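Local coordinates for PTS EIIA type-4 domain-containing protein (Streptococcus agalactiae NEM316, PDB 4TKZ), which probably relays a phosphoryl group as the EIIA component of a mannose-type phosphotransferase system that couples sugar uptake to phosphorylation, at residues K3-H9 with Y29-F35; I58-L64 with I85-L91; R45-Q49 with L76-Y80; N92-E98 with K115-S120. All coordinates share one frame; numbering follows the deposited sequence.

How the contacts relate
Contacts 1 and 2 are neighbouring halves of one parallel sheet: strand 3-9 of contact 1 lies next to strand 57-62 of contact 2, and each contact closes a beta-alpha-beta unit. Both rest on backbone hydrogen bonds and aliphatic side chains, with contact 2 the more deeply buried. Their inner strands are hydrogen-bonded to each other, and just past strand 57-62 Asp63 OD2 bonds to His9 ND1. The other two contacts lie among the helices, one on each side of the sheet. Contact 3, nearer the surface, links helix 41-52 to the turn after helix 68-76 through a salt bridge and one leucine. Contact 4 is a buried helix pair with mixed polar and apolar packing.

Contact 1 of 4, residues K3-H9 with Y29-F35; sequences KIIIVAH and YVVGINF
Lys3-His9 and Val30-Phe35 run as parallel strands, their axes 16° apart, and Ile4, Ile6 and Ala8 each give an N-H and accept one across the gap. Ile33 N to Ile6 O is short at 2.7 Å and nearly straight; further on, Ala8 N to Ile33 O, at 3.5 Å, is weak. On the face bearing Ile5 and Val7, Val31 sits side by side with Ile5, its CG2 3.9 Å from both CG1 and CG2 of that residue, while Ile33 CD1 slants over to Ile5 CG2. Lys3, stretched out fully with chi1 -178°, lays its CE 3.9 Å from Val31 CG2 and carries NZ on to a salt bridge with Glu51. The other face pairs Ile4 CB with Val30 CG2, and Gly32 stands beside Ile6. At the C-terminal end Phe35 turns its edge to His9 in an offset edge-to-face pair, centroids 5.4 Å apart and planes at 62°. His9 ND1 bonds to Asp63. This is the first beta-alpha-beta unit, crossing over through helix 12-24; in mannose-type EIIA domains the phosphoryl-accepting histidine ends the first strand, and His9, at the end of strand 3-9, is in a position consistent with that role.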
loop_
_atom_site.group_PDB
_atom_site.type_symbol
_atom_site.label_atom_id
_atom_site.label_comp_id
_atom_site.label_asym_id
_atom_site.label_seq_id
_atom_site.Cartn_x
_atom_site.Cartn_y
_atom_site.Cartn_z
ATOM N N LYS A 3 -6.519 -11.761 14.317
ATOM C CA LYS A 3 -6.556 -12.103 12.897
ATOM C C LYS A 3 -6.460 -10.850 12.025
ATOM O O LYS A 3 -7.128 -9.846 12.287
ATOM C CB LYS A 3 -7.823 -12.901 12.557
ATOM C CG LYS A 3 -7.885 -13.313 11.091
ATOM C CD LYS A 3 -9.057 -14.216 10.785
ATOM C CE LYS A 3 -9.154 -14.474 9.293
ATOM N NZ LYS A 3 -10.024 -15.652 8.987
ATOM N N ILE A 4 -5.622 -10.911 10.991
ATOM C CA ILE A 4 -5.424 -9.785 10.075
ATOM C C ILE A 4 -6.106 -10.067 8.748
ATOM O O ILE A 4 -5.816 -11.071 8.098
ATOM C CB ILE A 4 -3.910 -9.536 9.843
ATOM C CG1 ILE A 4 -3.244 -9.154 11.157
ATOM C CG2 ILE A 4 -3.672 -8.433 8.802
ATOM C CD1 ILE A 4 -1.725 -9.077 11.075
ATOM N N ILE A 5 -7.016 -9.181 8.347
ATOM C CA ILE A 5 -7.723 -9.363 7.093
ATOM C C ILE A 5 -7.475 -8.174 6.186
ATOM O O ILE A 5 -7.726 -7.019 6.558
ATOM C CB ILE A 5 -9.238 -9.516 7.333
ATOM C CG1 ILE A 5 -9.495 -10.652 8.316
ATOM C CG2 ILE A 5 -9.978 -9.773 6.021
ATOM C CD1 ILE A 5 -11.000 -10.862 8.634
ATOM N N ILE A 6 -6.988 -8.462 4.987
ATOM C CA ILE A 6 -6.713 -7.431 4.000
ATOM C C ILE A 6 -7.786 -7.419 2.918
ATOM O O ILE A 6 -7.966 -8.415 2.197
ATOM C CB ILE A 6 -5.351 -7.678 3.330
ATOM C CG1 ILE A 6 -4.231 -7.738 4.374
ATOM C CG2 ILE A 6 -5.038 -6.579 2.314
ATOM C CD1 ILE A 6 -2.876 -8.165 3.790
ATOM N N VAL A 7 -8.496 -6.298 2.802
ATOM C CA VAL A 7 -9.509 -6.146 1.765
ATOM C C VAL A 7 -9.160 -4.963 0.884
ATOM O O VAL A 7 -9.025 -3.840 1.374
ATOM C CB VAL A 7 -10.913 -5.911 2.368
ATOM C CG1 VAL A 7 -11.974 -6.170 1.315
ATOM C CG2 VAL A 7 -11.115 -6.793 3.579
ATOM N N ALA A 8 -9.003 -5.198 -0.417
ATOM C CA ALA A 8 -8.623 -4.117 -1.320
ATOM C C ALA A 8 -9.010 -4.396 -2.766
ATOM O O ALA A 8 -9.279 -5.535 -3.139
ATOM C CB ALA A 8 -7.110 -3.841 -1.205
ATOM N N HIS A 9 -9.042 -3.331 -3.563
ATOM C CA HIS A 9 -9.387 -3.390 -4.978
ATOM C C HIS A 9 -8.403 -4.219 -5.800
ATOM O O HIS A 9 -7.184 -4.134 -5.607
ATOM C CB HIS A 9 -9.425 -1.969 -5.553
ATOM C CG HIS A 9 -10.562 -1.131 -5.048
ATOM N ND1 HIS A 9 -10.496 -0.419 -3.868
ATOM C CD2 HIS A 9 -11.781 -0.871 -5.576
ATOM C CE1 HIS A 9 -11.636 0.226 -3.682
ATOM N NE2 HIS A 9 -12.428 -0.026 -4.708
ATOM N N TYR A 29 -3.171 -16.770 10.410
ATOM C CA TYR A 29 -4.250 -15.824 10.650
ATOM C C TYR A 29 -4.073 -14.501 9.917
ATOM O O TYR A 29 -4.273 -13.427 10.484
ATOM C CB TYR A 29 -4.397 -15.590 12.147
ATOM C CG TYR A 29 -4.577 -16.886 12.894
ATOM C CD1 TYR A 29 -5.706 -17.661 12.687
ATOM C CD2 TYR A 29 -3.616 -17.346 13.787
ATOM C CE1 TYR A 29 -5.890 -18.846 13.350
ATOM C CE2 TYR A 29 -3.790 -18.540 14.461
ATOM C CZ TYR A 29 -4.939 -19.281 14.236
ATOM O OH TYR A 29 -5.138 -20.470 14.894
ATOM N N VAL A 30 -3.683 -14.592 8.652
ATOM C CA VAL A 30 -3.596 -13.425 7.795
ATOM C C VAL A 30 -4.207 -13.817 6.462
ATOM O O VAL A 30 -3.697 -14.711 5.789
ATOM C CB VAL A 30 -2.120 -12.993 7.577
ATOM C CG1 VAL A 30 -2.050 -11.831 6.601
ATOM C CG2 VAL A 30 -1.463 -12.627 8.904
ATOM N N VAL A 31 -5.318 -13.181 6.094
ATOM C CA VAL A 31 -5.996 -13.512 4.844
ATOM C C VAL A 31 -6.239 -12.291 3.976
ATOM O O VAL A 31 -6.329 -11.152 4.467
ATOM C CB VAL A 31 -7.353 -14.215 5.092
ATOM C CG1 VAL A 31 -7.178 -15.417 5.994
ATOM C CG2 VAL A 31 -8.332 -13.252 5.706
ATOM N N GLY A 32 -6.371 -12.530 2.678
ATOM C CA GLY A 32 -6.685 -11.456 1.757
ATOM C C GLY A 32 -8.014 -11.712 1.081
ATOM O O GLY A 32 -8.345 -12.852 0.741
ATOM N N ILE A 33 -8.788 -10.648 0.913
ATOM C CA ILE A 33 -9.980 -10.700 0.094
ATOM C C ILE A 33 -9.773 -9.770 -1.096
ATOM O O ILE A 33 -9.764 -8.544 -0.948
ATOM C CB ILE A 33 -11.233 -10.298 0.909
ATOM C CG1 ILE A 33 -11.415 -11.264 2.081
ATOM C CG2 ILE A 33 -12.454 -10.299 0.032
ATOM C CD1 ILE A 33 -12.604 -10.950 2.990
ATOM N N ASN A 34 -9.603 -10.359 -2.275
ATOM C CA ASN A 34 -9.384 -9.584 -3.484
ATOM C C ASN A 34 -10.691 -9.099 -4.102
ATOM O O ASN A 34 -11.474 -9.900 -4.609
ATOM C CB ASN A 34 -8.590 -10.409 -4.507
ATOM C CG ASN A 34 -7.236 -10.858 -3.979
ATOM O OD1 ASN A 34 -6.283 -10.083 -3.950
ATOM N ND2 ASN A 34 -7.144 -12.119 -3.575
ATOM N N PHE A 35 -10.917 -7.789 -4.057
ATOM C CA PHE A 35 -12.113 -7.184 -4.637
ATOM C C PHE A 35 -11.877 -6.946 -6.119
ATOM O O PHE A 35 -11.502 -5.848 -6.533
ATOM C CB PHE A 35 -12.442 -5.867 -3.932
ATOM C CG PHE A 35 -13.690 -5.190 -4.438
ATOM C CD1 PHE A 35 -14.845 -5.924 -4.698
ATOM C CD2 PHE A 35 -13.716 -3.816 -4.632
ATOM C CE1 PHE A 35 -16.005 -5.301 -5.152
ATOM C CE2 PHE A 35 -14.867 -3.176 -5.086
ATOM C CZ PHE A 35 -16.020 -3.925 -5.351
#

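Contact 2 of 4, residues I58-L64 with I85-L91; sequences ILVLTDL and IKVLSGL
Thr62 grips Leu88 O twice: its N donates at 2.8 Å and its OG1 at 2.7 Å, the two arriving from opposite faces of the carbonyl plane. The hydroxyl gets there because chi1 of 70° sets OG1 between the backbone N and the carbonyl carbon, within reach of the neighbouring strand. Upstream, Lys86 N to Ile58 O, Val60 N to Lys86 O and Leu88 N to Val60 O continue the parallel pairing. Leu61 CD2 lies alongside Leu88 CD1 at 4.0 Å, and Leu59 CD1 presses on Lys86 CB at 3.8 Å. On the other face Val60 CG2 meets Ile85 CG2. These strands, 57-62 and 84-89, close a beta-alpha-beta unit through helix 68-76, which covers the Val60 and Val87 face; helix 110-122 covers the Leu59 and Leu88 face. Past the strands the two segments stay joined. Gly90 sends its N to Asp63 O at 3.2 Å from well above the carbonyl plane, while a water donates to both Asp63 O and Leu91 O. Leu91 crosses Leu61 at about a right angle, its CD1 4.0 Å from Leu61 CB. Farther out, the Asp63 side chain packs on Pro69. Ser89 OG bonds to Gly123 O of the second subunit, a strand of which pairs antiparallel with Leu88 and Ser89 and carries the sheet across the interface.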
loop_
_atom_site.group_PDB
_atom_site.type_symbol
_atom_site.label_atom_id
_atom_site.label_comp_id
_atom_site.label_asym_id
_atom_site.label_seq_id
_atom_site.Cartn_x
_atom_site.Cartn_y
_atom_site.Cartn_z
ATOM N N ILE A 58 -10.012 -8.808 15.634
ATOM C CA ILE A 58 -9.806 -8.772 14.184
ATOM C C ILE A 58 -9.363 -7.399 13.691
ATOM O O ILE A 58 -9.997 -6.377 13.974
ATOM C CB ILE A 58 -11.088 -9.190 13.425
ATOM C CG1 ILE A 58 -11.462 -10.630 13.772
ATOM C CG2 ILE A 58 -10.916 -9.055 11.918
ATOM C CD1 ILE A 58 -12.948 -10.828 13.986
ATOM N N LEU A 59 -8.259 -7.374 12.953
ATOM C CA LEU A 59 -7.810 -6.129 12.362
ATOM C C LEU A 59 -8.014 -6.212 10.860
ATOM O O LEU A 59 -7.445 -7.078 10.197
ATOM C CB LEU A 59 -6.336 -5.864 12.708
ATOM C CG LEU A 59 -5.727 -4.605 12.083
ATOM C CD1 LEU A 59 -6.470 -3.336 12.499
ATOM C CD2 LEU A 59 -4.258 -4.499 12.436
ATOM N N VAL A 60 -8.822 -5.302 10.328
ATOM C CA VAL A 60 -9.085 -5.265 8.896
ATOM C C VAL A 60 -8.350 -4.109 8.235
ATOM O O VAL A 60 -8.592 -2.925 8.535
ATOM C CB VAL A 60 -10.580 -5.139 8.578
ATOM C CG1 VAL A 60 -10.774 -5.196 7.068
ATOM C CG2 VAL A 60 -11.380 -6.240 9.273
ATOM N N LEU A 61 -7.441 -4.450 7.328
ATOM C CA LEU A 61 -6.656 -3.430 6.655
ATOM C C LEU A 61 -7.196 -3.220 5.247
ATOM O O LEU A 61 -7.197 -4.137 4.433
ATOM C CB LEU A 61 -5.185 -3.856 6.616
ATOM C CG LEU A 61 -4.680 -4.268 8.002
ATOM C CD1 LEU A 61 -3.214 -4.712 7.910
ATOM C CD2 LEU A 61 -4.837 -3.098 8.977
ATOM N N THR A 62 -7.656 -2.012 4.951
ATOM C CA THR A 62 -8.258 -1.766 3.646
ATOM C C THR A 62 -7.547 -0.682 2.906
ATOM O O THR A 62 -6.888 0.155 3.519
ATOM C CB THR A 62 -9.731 -1.345 3.762
ATOM O OG1 THR A 62 -9.812 -0.024 4.324
ATOM C CG2 THR A 62 -10.493 -2.334 4.633
ATOM N N ASP A 63 -7.710 -0.662 1.589
ATOM C CA ASP A 63 -6.875 0.209 0.778
ATOM C C ASP A 63 -7.206 1.685 0.884
ATOM O O ASP A 63 -6.318 2.511 1.098
ATOM C CB ASP A 63 -6.824 -0.243 -0.691
ATOM C CG ASP A 63 -8.191 -0.445 -1.315
ATOM O OD1 ASP A 63 -9.223 -0.372 -0.615
ATOM O OD2 ASP A 63 -8.225 -0.688 -2.540
ATOM N N LEU A 64 -8.485 2.009 0.770
ATOM C CA LEU A 64 -8.867 3.358 0.402
ATOM C C LEU A 64 -10.115 3.800 1.154
ATOM O O LEU A 64 -11.146 3.134 1.100
ATOM C CB LEU A 64 -9.110 3.384 -1.106
ATOM C CG LEU A 64 -9.091 4.699 -1.869
ATOM C CD1 LEU A 64 -7.760 5.427 -1.674
ATOM C CD2 LEU A 64 -9.340 4.409 -3.340
ATOM N N ILE A 85 -13.576 -5.583 16.150
ATOM C CA ILE A 85 -13.132 -5.454 14.766
ATOM C C ILE A 85 -12.685 -4.024 14.499
ATOM O O ILE A 85 -13.492 -3.098 14.544
ATOM C CB ILE A 85 -14.238 -5.848 13.774
ATOM C CG1 ILE A 85 -14.690 -7.291 14.025
ATOM C CG2 ILE A 85 -13.753 -5.684 12.340
ATOM C CD1 ILE A 85 -15.985 -7.691 13.306
ATOM N N LYS A 86 -11.389 -3.848 14.243
ATOM C CA LYS A 86 -10.859 -2.546 13.870
ATOM C C LYS A 86 -10.706 -2.481 12.354
ATOM O O LYS A 86 -10.239 -3.434 11.726
ATOM C CB LYS A 86 -9.501 -2.311 14.550
ATOM C CG LYS A 86 -9.601 -2.038 16.049
ATOM C CD LYS A 86 -10.250 -0.681 16.309
ATOM C CE LYS A 86 -10.015 -0.211 17.741
ATOM N NZ LYS A 86 -10.971 0.852 18.174
ATOM N N VAL A 87 -11.099 -1.354 11.770
ATOM C CA VAL A 87 -11.040 -1.176 10.324
ATOM C C VAL A 87 -10.194 0.041 9.985
ATOM O O VAL A 87 -10.555 1.175 10.330
ATOM C CB VAL A 87 -12.449 -0.982 9.733
ATOM C CG1 VAL A 87 -12.383 -0.800 8.219
ATOM C CG2 VAL A 87 -13.348 -2.172 10.105
ATOM N N LEU A 88 -9.063 -0.187 9.314
ATOM C CA LEU A 88 -8.214 0.920 8.881
ATOM C C LEU A 88 -8.256 1.086 7.362
ATOM O O LEU A 88 -8.408 0.106 6.630
ATOM C CB LEU A 88 -6.750 0.706 9.310
ATOM C CG LEU A 88 -6.443 0.330 10.757
ATOM C CD1 LEU A 88 -4.919 0.373 11.010
ATOM C CD2 LEU A 88 -7.178 1.253 11.715
ATOM N N SER A 89 -8.141 2.331 6.897
ATOM C CA SER A 89 -7.842 2.611 5.493
ATOM C C SER A 89 -6.376 3.045 5.395
ATOM O O SER A 89 -5.717 3.227 6.422
ATOM C CB SER A 89 -8.738 3.712 4.947
ATOM O OG SER A 89 -8.541 4.923 5.650
ATOM N N GLY A 90 -5.876 3.203 4.169
ATOM C CA GLY A 90 -4.534 3.730 3.936
ATOM C C GLY A 90 -3.445 2.678 3.929
ATOM O O GLY A 90 -2.275 2.993 4.126
ATOM N N LEU A 91 -3.837 1.426 3.696
ATOM C CA LEU A 91 -2.935 0.280 3.818
ATOM C C LEU A 91 -1.636 0.460 3.045
ATOM O O LEU A 91 -1.657 0.673 1.831
ATOM C CB LEU A 91 -3.634 -0.998 3.334
ATOM C CG LEU A 91 -2.749 -2.232 3.134
ATOM C CD1 LEU A 91 -2.099 -2.652 4.451
ATOM C CD2 LEU A 91 -3.563 -3.377 2.557
HETATM O O HOH W 1 -3.819 1.466 0.325
#

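Contact 3 of 4, residues R45-Q49 with L76-Y80; sequences RVALQ and LSVEY
Fully extended from CG to NE, with chi1 at 179°, the Arg45 side chain spans the gap to Leu76 and Glu79, while the Glu79 side chain, bent at chi2, crosses it at about a right angle and brings its carboxylate to the guanidinium. NH1 donates to Glu79 OE2 at 2.8 Å, close to the guanidinium plane and on the syn lone pair; NH2 adds a weak second bond to the same oxygen at 3.0 Å. The two flat groups are turned 35° apart, forming a salt bridge in which one oxygen does the work. Leu76 CD1 lies over a face of the guanidinium, toward its rim, 3.7 Å from NH2. Leu76 begins a type I turn that runs to Glu79 and ends helix 68-76, which lies with helix 41-52 on one face of the central sheet in this alpha/beta fold. The other methyl of Leu76, CD2, fits between Leu48 CG and Gln49 CG, 3.8 Å from each. Tyr80 brings the edge of its ring up to Leu76, and its OH comes 3.9 Å from Gln49 CG. A water joins that hydroxyl to the helix, lying 2.9 Å from Tyr80 OH and donating to Gln49 O at 2.8 Å.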
loop_
_atom_site.group_PDB
_atom_site.type_symbol
_atom_site.label_atom_id
_atom_site.label_comp_id
_atom_site.label_asym_id
_atom_site.label_seq_id
_atom_site.Cartn_x
_atom_site.Cartn_y
_atom_site.Cartn_z
ATOM N N ARG A 45 -18.942 -8.541 1.351
ATOM C CA ARG A 45 -19.563 -8.720 2.655
ATOM C C ARG A 45 -19.626 -10.189 3.041
ATOM O O ARG A 45 -19.342 -10.538 4.184
ATOM C CB ARG A 45 -20.972 -8.127 2.681
ATOM C CG ARG A 45 -21.675 -8.314 4.012
ATOM C CD ARG A 45 -22.943 -7.486 4.047
ATOM N NE ARG A 45 -23.812 -7.849 5.158
ATOM C CZ ARG A 45 -23.933 -7.141 6.275
ATOM N NH1 ARG A 45 -24.766 -7.545 7.225
ATOM N NH2 ARG A 45 -23.242 -6.021 6.434
ATOM N N VAL A 46 -19.989 -11.038 2.080
ATOM C CA VAL A 46 -20.110 -12.477 2.313
ATOM C C VAL A 46 -18.755 -13.046 2.691
ATOM O O VAL A 46 -18.629 -13.813 3.651
ATOM C CB VAL A 46 -20.644 -13.203 1.061
ATOM C CG1 VAL A 46 -20.421 -14.704 1.167
ATOM C CG2 VAL A 46 -22.140 -12.927 0.900
ATOM N N ALA A 47 -17.741 -12.649 1.935
ATOM C CA ALA A 47 -16.387 -13.120 2.190
ATOM C C ALA A 47 -15.910 -12.707 3.578
ATOM O O ALA A 47 -15.338 -13.519 4.320
ATOM C CB ALA A 47 -15.435 -12.617 1.120
ATOM N N LEU A 48 -16.131 -11.443 3.931
ATOM C CA LEU A 48 -15.672 -10.942 5.228
ATOM C C LEU A 48 -16.359 -11.658 6.382
ATOM O O LEU A 48 -15.686 -12.086 7.321
ATOM C CB LEU A 48 -15.847 -9.426 5.339
ATOM C CG LEU A 48 -15.213 -8.738 6.550
ATOM C CD1 LEU A 48 -13.686 -8.982 6.607
ATOM C CD2 LEU A 48 -15.490 -7.249 6.521
ATOM N N GLN A 49 -17.691 -11.792 6.314
ATOM C CA GLN A 49 -18.430 -12.537 7.324
ATOM C C GLN A 49 -17.823 -13.903 7.562
ATOM O O GLN A 49 -17.618 -14.321 8.706
ATOM C CB GLN A 49 -19.878 -12.755 6.876
ATOM C CG GLN A 49 -20.763 -11.549 6.871
ATOM C CD GLN A 49 -22.159 -11.925 6.418
ATOM O OE1 GLN A 49 -22.692 -11.364 5.462
ATOM N NE2 GLN A 49 -22.742 -12.910 7.085
ATOM N N LEU A 76 -19.818 -3.841 8.751
ATOM C CA LEU A 76 -19.886 -5.129 9.410
ATOM C C LEU A 76 -19.265 -5.068 10.798
ATOM O O LEU A 76 -19.659 -5.822 11.682
ATOM C CB LEU A 76 -19.204 -6.197 8.560
ATOM C CG LEU A 76 -19.540 -7.640 8.923
ATOM C CD1 LEU A 76 -21.033 -7.922 8.703
ATOM C CD2 LEU A 76 -18.676 -8.605 8.118
ATOM N N SER A 77 -18.299 -4.169 10.993
ATOM C CA SER A 77 -17.562 -4.094 12.255
ATOM C C SER A 77 -18.428 -3.706 13.457
ATOM O O SER A 77 -18.002 -3.861 14.596
ATOM C CB SER A 77 -16.413 -3.092 12.150
ATOM O OG SER A 77 -16.923 -1.771 12.149
ATOM N N VAL A 78 -19.626 -3.192 13.211
ATOM C CA VAL A 78 -20.481 -2.750 14.316
ATOM C C VAL A 78 -21.655 -3.694 14.567
ATOM O O VAL A 78 -22.585 -3.352 15.306
ATOM C CB VAL A 78 -21.014 -1.319 14.086
ATOM C CG1 VAL A 78 -19.875 -0.352 13.844
ATOM C CG2 VAL A 78 -21.976 -1.290 12.907
ATOM N N GLU A 79 -21.616 -4.881 13.970
ATOM C CA GLU A 79 -22.781 -5.770 13.995
ATOM C C GLU A 79 -22.636 -6.938 14.961
ATOM O O GLU A 79 -23.612 -7.629 15.269
ATOM C CB GLU A 79 -23.054 -6.320 12.602
ATOM C CG GLU A 79 -23.426 -5.283 11.576
ATOM C CD GLU A 79 -24.349 -5.859 10.546
ATOM O OE1 GLU A 79 -25.489 -6.193 10.926
ATOM O OE2 GLU A 79 -23.934 -5.996 9.376
ATOM N N TYR A 80 -21.414 -7.167 15.424
ATOM C CA TYR A 80 -21.146 -8.242 16.364
ATOM C C TYR A 80 -20.894 -7.666 17.755
ATOM O O TYR A 80 -19.973 -6.871 17.954
ATOM C CB TYR A 80 -19.929 -9.051 15.913
ATOM C CG TYR A 80 -20.008 -9.626 14.516
ATOM C CD1 TYR A 80 -19.681 -8.854 13.406
ATOM C CD2 TYR A 80 -20.379 -10.948 14.308
ATOM C CE1 TYR A 80 -19.730 -9.378 12.132
ATOM C CE2 TYR A 80 -20.423 -11.485 13.037
ATOM C CZ TYR A 80 -20.096 -10.698 11.953
ATOM O OH TYR A 80 -20.140 -11.237 10.684
HETATM O O HOH W 2 -19.548 -14.084 10.683
#

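Contact 4 of 4, residues N92-E98 with K115-S120; sequences NLSMLME and KVITSS
Met95 crosses Val116 at about a right angle and can be followed outward atom by atom. Its CB starts 3.1 Å from Ser120 OG. With CG anti to the backbone N, chi1 -172°, the chain runs across helix 110-122 toward the sheet, and CG touches Val116 CG1 at 3.5 Å, tighter than usual for two carbons. SD stands farther from the serine, but a bend at chi3, -76°, returns CE to 3.3 Å from Ser120 OG, so the methionine curls round that hydroxyl. The hydroxyl has a partner of its own: Ser120 OG donates to Val116 O at 2.6 Å. The backbone N-H of Ser120 reaches the same oxygen from the opposite face of its plane. Asn92 fixes the start of the first helix. Its OD1 accepts from Met95 N at 2.9 Å as the N-cap, and its ND2 donates, with the acceptor close to the amide plane, to Ser120 O at 3.1 Å and also to Gly90 O of the second subunit. Glu98 lays CG 3.7 Å from Lys115 O, its OE2 bonded to Ser102; the approach of OE1 to Ser119 OG is too short to be trusted. The helix segments run roughly antiparallel, at 147°. On their sheet side, Met95 and Val116 both rest on Leu88 of strand 84-89, Met95 also reaches Leu61 of strand 57-62, and helix 12-24 packs against Leu93, Leu96 and Met97.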
loop_
_atom_site.group_PDB
_atom_site.type_symbol
_atom_site.label_atom_id
_atom_site.label_comp_id
_atom_site.label_asym_id
_atom_site.label_seq_id
_atom_site.Cartn_x
_atom_site.Cartn_y
_atom_site.Cartn_z
ATOM N N ASN A 92 -0.521 0.410 3.767
ATOM C CA ASN A 92 0.821 0.347 3.152
ATOM C C ASN A 92 1.603 -0.821 3.745
ATOM O O ASN A 92 1.101 -1.498 4.636
ATOM C CB ASN A 92 1.579 1.687 3.218
ATOM C CG ASN A 92 1.743 2.222 4.628
ATOM O OD1 ASN A 92 1.730 1.470 5.598
ATOM N ND2 ASN A 92 1.937 3.543 4.739
ATOM N N LEU A 93 2.816 -1.103 3.270
ATOM C CA LEU A 93 3.497 -2.279 3.800
ATOM C C LEU A 93 3.884 -2.069 5.264
ATOM O O LEU A 93 3.949 -3.026 6.033
ATOM C CB LEU A 93 4.698 -2.700 2.929
ATOM C CG LEU A 93 5.426 -4.014 3.259
ATOM C CD1 LEU A 93 4.492 -5.196 3.314
ATOM C CD2 LEU A 93 6.547 -4.293 2.240
ATOM N N SER A 94 4.120 -0.819 5.654
ATOM C CA SER A 94 4.425 -0.495 7.047
ATOM C C SER A 94 3.279 -0.916 7.968
ATOM O O SER A 94 3.512 -1.486 9.040
ATOM C CB SER A 94 4.652 1.011 7.210
ATOM O OG SER A 94 5.884 1.417 6.642
ATOM N N MET A 95 2.062 -0.607 7.546
ATOM C CA MET A 95 0.859 -0.955 8.307
ATOM C C MET A 95 0.808 -2.468 8.506
ATOM O O MET A 95 0.603 -2.961 9.622
ATOM C CB MET A 95 -0.388 -0.462 7.566
ATOM C CG MET A 95 -1.664 -0.604 8.352
ATOM S SD MET A 95 -3.066 0.031 7.429
ATOM C CE MET A 95 -2.828 1.795 7.624
ATOM N N LEU A 96 1.037 -3.205 7.423
ATOM C CA LEU A 96 0.969 -4.667 7.460
ATOM C C LEU A 96 2.079 -5.283 8.299
ATOM O O LEU A 96 1.837 -6.173 9.119
ATOM C CB LEU A 96 1.019 -5.243 6.040
ATOM C CG LEU A 96 0.908 -6.762 5.930
ATOM C CD1 LEU A 96 -0.315 -7.315 6.696
ATOM C CD2 LEU A 96 0.837 -7.150 4.458
ATOM N N MET A 97 3.306 -4.821 8.093
ATOM C CA MET A 97 4.421 -5.391 8.834
ATOM C C MET A 97 4.259 -5.141 10.335
ATOM O O MET A 97 4.518 -6.026 11.151
ATOM C CB MET A 97 5.754 -4.842 8.318
ATOM C CG MET A 97 6.120 -5.271 6.886
ATOM S SD MET A 97 6.071 -7.055 6.579
ATOM C CE MET A 97 7.242 -7.623 7.818
ATOM N N GLU A 98 3.801 -3.952 10.701
ATOM C CA GLU A 98 3.630 -3.631 12.119
ATOM C C GLU A 98 2.587 -4.525 12.773
ATOM O O GLU A 98 2.791 -5.027 13.883
ATOM C CB GLU A 98 3.228 -2.167 12.312
ATOM C CG GLU A 98 3.377 -1.706 13.770
ATOM C CD GLU A 98 4.838 -1.702 14.219
ATOM O OE1 GLU A 98 5.558 -0.760 13.856
ATOM O OE2 GLU A 98 5.265 -2.639 14.929
ATOM N N LYS A 115 -0.245 1.612 17.522
ATOM C CA LYS A 115 1.114 1.371 17.046
ATOM C C LYS A 115 1.120 1.181 15.530
ATOM O O LYS A 115 2.041 1.614 14.841
ATOM C CB LYS A 115 1.661 0.125 17.731
ATOM C CG LYS A 115 3.127 -0.119 17.530
ATOM C CD LYS A 115 3.648 -1.010 18.648
ATOM C CE LYS A 115 3.120 -0.534 19.999
ATOM N NZ LYS A 115 3.479 -1.459 21.107
ATOM N N VAL A 116 0.081 0.533 15.014
ATOM C CA VAL A 116 -0.015 0.249 13.587
ATOM C C VAL A 116 -0.196 1.542 12.797
ATOM O O VAL A 116 0.433 1.745 11.760
ATOM C CB VAL A 116 -1.167 -0.743 13.305
ATOM C CG1 VAL A 116 -1.490 -0.793 11.830
ATOM C CG2 VAL A 116 -0.801 -2.139 13.822
ATOM N N ILE A 117 -1.045 2.422 13.311
ATOM C CA ILE A 117 -1.298 3.723 12.700
ATOM C C ILE A 117 -0.035 4.569 12.677
ATOM O O ILE A 117 0.320 5.187 11.660
ATOM C CB ILE A 117 -2.362 4.495 13.504
ATOM C CG1 ILE A 117 -3.724 3.813 13.394
ATOM C CG2 ILE A 117 -2.443 5.943 13.027
ATOM C CD1 ILE A 117 -4.230 3.719 11.988
ATOM N N THR A 118 0.630 4.611 13.823
ATOM C CA THR A 118 1.863 5.373 13.965
ATOM C C THR A 118 2.882 4.928 12.930
ATOM O O THR A 118 3.453 5.761 12.216
ATOM C CB THR A 118 2.451 5.196 15.374
ATOM O OG1 THR A 118 1.554 5.769 16.337
ATOM C CG2 THR A 118 3.823 5.858 15.478
ATOM N N SER A 119 3.104 3.618 12.839
ATOM C CA SER A 119 4.090 3.086 11.901
ATOM C C SER A 119 3.698 3.373 10.454
ATOM O O SER A 119 4.563 3.632 9.618
ATOM C CB SER A 119 4.297 1.584 12.121
ATOM O OG SER A 119 5.024 1.335 13.314
ATOM N N SER A 120 2.396 3.327 10.167
ATOM C CA SER A 120 1.888 3.582 8.822
ATOM C C SER A 120 2.282 4.977 8.364
ATOM O O SER A 120 2.752 5.178 7.236
ATOM C CB SER A 120 0.356 3.412 8.773
ATOM O OG SER A 120 -0.021 2.145 9.261
#